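Local coordinates for protein 2-hydroxychromene-2-carboxylate isomerase (Pseudomonas putida, PDB 2IMF) that catalyses the reversible, glutathione-dependent isomerization of 2-hydroxychromene-2-carboxylate to trans-o-hydroxybenzylidenepyruvate in naphthalene breakdown, as a kappa-class glutathione transferase, at residues A[106-111]-A[130-135]. Sequence-based numbering, arbitrary orientation.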
loop_
_atom_site.group_PDB
_atom_site.type_symbol
_atom_site.label_atom_id
_atom_site.label_comp_id
_atom_site.label_asym_id
_atom_site.label_seq_id
_atom_site.Cartn_x
_atom_site.Cartn_y
_atom_site.Cartn_z
ATOM N N VAL A 106 -0.946 23.369 -7.333
ATOM C CA VAL A 106 -0.937 21.921 -7.187
ATOM C C VAL A 106 -2.328 21.398 -7.528
ATOM O O VAL A 106 -2.445 20.364 -8.226
ATOM C CB VAL A 106 -0.457 21.569 -5.780
ATOM C CG1 VAL A 106 -0.651 20.078 -5.536
ATOM C CG2 VAL A 106 1.002 21.970 -5.626
ATOM N N ASN A 107 -3.417 22.038 -7.047
ATOM C CA ASN A 107 -4.733 21.573 -7.363
ATOM C C ASN A 107 -5.068 21.631 -8.846
ATOM O O ASN A 107 -5.607 20.693 -9.407
ATOM C CB ASN A 107 -5.774 22.407 -6.539
ATOM C CG ASN A 107 -5.737 22.120 -5.036
ATOM O OD1 ASN A 107 -5.232 21.087 -4.588
ATOM N ND2 ASN A 107 -6.251 23.068 -4.244
ATOM N N VAL A 108 -4.754 22.747 -9.470
ATOM C CA VAL A 108 -5.118 22.877 -10.878
ATOM C C VAL A 108 -4.334 21.866 -11.736
ATOM O O VAL A 108 -4.915 21.226 -12.625
ATOM C CB VAL A 108 -4.754 24.329 -11.340
ATOM C CG1 VAL A 108 -4.696 24.448 -12.844
ATOM C CG2 VAL A 108 -5.762 25.365 -10.722
ATOM N N VAL A 109 -3.046 21.662 -11.439
ATOM C CA VAL A 109 -2.245 20.754 -12.258
ATOM C C VAL A 109 -2.706 19.313 -12.011
ATOM O O VAL A 109 -2.887 18.522 -12.950
ATOM C CB VAL A 109 -0.751 20.903 -12.020
ATOM C CG1 VAL A 109 0.070 19.858 -12.773
ATOM C CG2 VAL A 109 -0.288 22.295 -12.429
ATOM N N PHE A 110 -2.932 18.932 -10.732
ATOM C CA PHE A 110 -3.372 17.563 -10.503
ATOM C C PHE A 110 -4.703 17.341 -11.138
ATOM O O PHE A 110 -4.963 16.251 -11.677
ATOM C CB PHE A 110 -3.387 17.255 -8.980
ATOM C CG PHE A 110 -2.162 16.524 -8.508
ATOM C CD1 PHE A 110 -1.838 15.346 -9.094
ATOM C CD2 PHE A 110 -1.431 16.932 -7.434
ATOM C CE1 PHE A 110 -0.771 14.588 -8.633
ATOM C CE2 PHE A 110 -0.347 16.223 -6.979
ATOM C CZ PHE A 110 0.020 15.078 -7.617
ATOM N N ASN A 111 -5.613 18.328 -11.067
ATOM C CA ASN A 111 -6.949 18.107 -11.641
ATOM C C ASN A 111 -6.848 17.969 -13.164
ATOM O O ASN A 111 -7.574 17.166 -13.758
ATOM C CB ASN A 111 -7.909 19.276 -11.275
ATOM C CG ASN A 111 -8.402 19.233 -9.834
ATOM O OD1 ASN A 111 -8.491 18.167 -9.210
ATOM N ND2 ASN A 111 -8.692 20.411 -9.283
ATOM N N SER A 130 -1.375 28.910 -16.487
ATOM C CA SER A 130 -1.193 30.362 -16.254
ATOM C C SER A 130 -2.498 31.101 -16.325
ATOM O O SER A 130 -2.787 31.985 -15.475
ATOM C CB SER A 130 -0.209 30.940 -17.269
ATOM O OG SER A 130 1.094 30.417 -17.067
ATOM N N GLU A 131 -3.332 30.812 -17.307
ATOM C CA GLU A 131 -4.585 31.507 -17.510
ATOM C C GLU A 131 -5.434 31.286 -16.284
ATOM O O GLU A 131 -6.028 32.236 -15.779
ATOM C CB GLU A 131 -5.315 30.898 -18.724
ATOM C CG GLU A 131 -6.886 30.919 -18.609
ATOM C CD GLU A 131 -7.570 32.054 -19.314
ATOM O OE1 GLU A 131 -7.300 32.270 -20.527
ATOM O OE2 GLU A 131 -8.433 32.693 -18.669
ATOM N N LYS A 132 -5.497 30.063 -15.784
ATOM C CA LYS A 132 -6.280 29.751 -14.593
ATOM C C LYS A 132 -5.832 30.481 -13.335
ATOM O O LYS A 132 -6.685 30.876 -12.495
ATOM C CB LYS A 132 -6.232 28.216 -14.367
ATOM C CG LYS A 132 -6.966 27.710 -13.200
ATOM C CD LYS A 132 -8.484 27.903 -13.328
ATOM C CE LYS A 132 -9.152 27.520 -12.004
ATOM N NZ LYS A 132 -8.776 28.530 -10.939
ATOM N N LEU A 133 -4.530 30.608 -13.170
ATOM C CA LEU A 133 -3.962 31.164 -11.958
ATOM C C LEU A 133 -3.771 32.667 -12.024
ATOM O O LEU A 133 -3.351 33.268 -11.028
ATOM C CB LEU A 133 -2.608 30.510 -11.652
ATOM C CG LEU A 133 -2.745 29.013 -11.351
ATOM C CD1 LEU A 133 -1.428 28.525 -11.039
ATOM C CD2 LEU A 133 -3.723 28.820 -10.094
ATOM N N GLY A 134 -3.968 33.278 -13.182
ATOM C CA GLY A 134 -3.673 34.708 -13.295
ATOM C C GLY A 134 -2.211 35.036 -13.403
ATOM O O GLY A 134 -1.806 36.157 -12.992
ATOM N N TRP A 135 -1.393 34.136 -13.972
ATOM C CA TRP A 135 0.000 34.325 -14.147
ATOM C C TRP A 135 0.334 34.794 -15.534
ATOM O O TRP A 135 -0.502 34.726 -16.438
ATOM C CB TRP A 135 0.719 32.999 -13.931
ATOM C CG TRP A 135 0.735 32.522 -12.522
ATOM C CD1 TRP A 135 0.356 33.205 -11.375
ATOM C CD2 TRP A 135 1.258 31.260 -12.075
ATOM N NE1 TRP A 135 0.584 32.398 -10.275
ATOM C CE2 TRP A 135 1.162 31.218 -10.685
ATOM C CE3 TRP A 135 1.815 30.167 -12.736
ATOM C CZ2 TRP A 135 1.564 30.096 -9.907
ATOM C CZ3 TRP A 135 2.214 29.050 -11.978
ATOM C CH2 TRP A 135 2.118 29.043 -10.581
#
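Val108 in 106-111, inside a helix, and Lys132 in 130-135, where a second helix ends, have the nearest CA atoms, 7.9 Å apart. The contact is small and wholly apolar. Val108 reaches across with both methyls: its CG2 lies 3.6 Å from Lys132 CG, and its CG1 touches the same methylene at longer range. With CG anti to the backbone N (chi1 180°), Lys132 sets the root of its chain against the valine, while bends at chi2 and chi4 turn the outer part aside. A second, looser touch joins Val108 CG2 to Leu133 CD2 at 4.1 Å. The other leucine methyl, CD1, sits 3.5 Å above one face of the Trp135 ring, toward its rim, so the two branches serve different neighbours. The helix then closes in a Schellman motif at Gly134, whose phi of 77° calls for glycine, because a CB would press on the preceding carbonyl O. This surface contact lies away from the glutathione and substrate sites and joins two helices of the DsbA-like domain, 99-115 and 125-133, with Val108 and Val109 touching Val129 of the latter, while Phe110 and Val106 pack on helix 12-28, which follows strand 2-7 of the thioredoxin-type sheet.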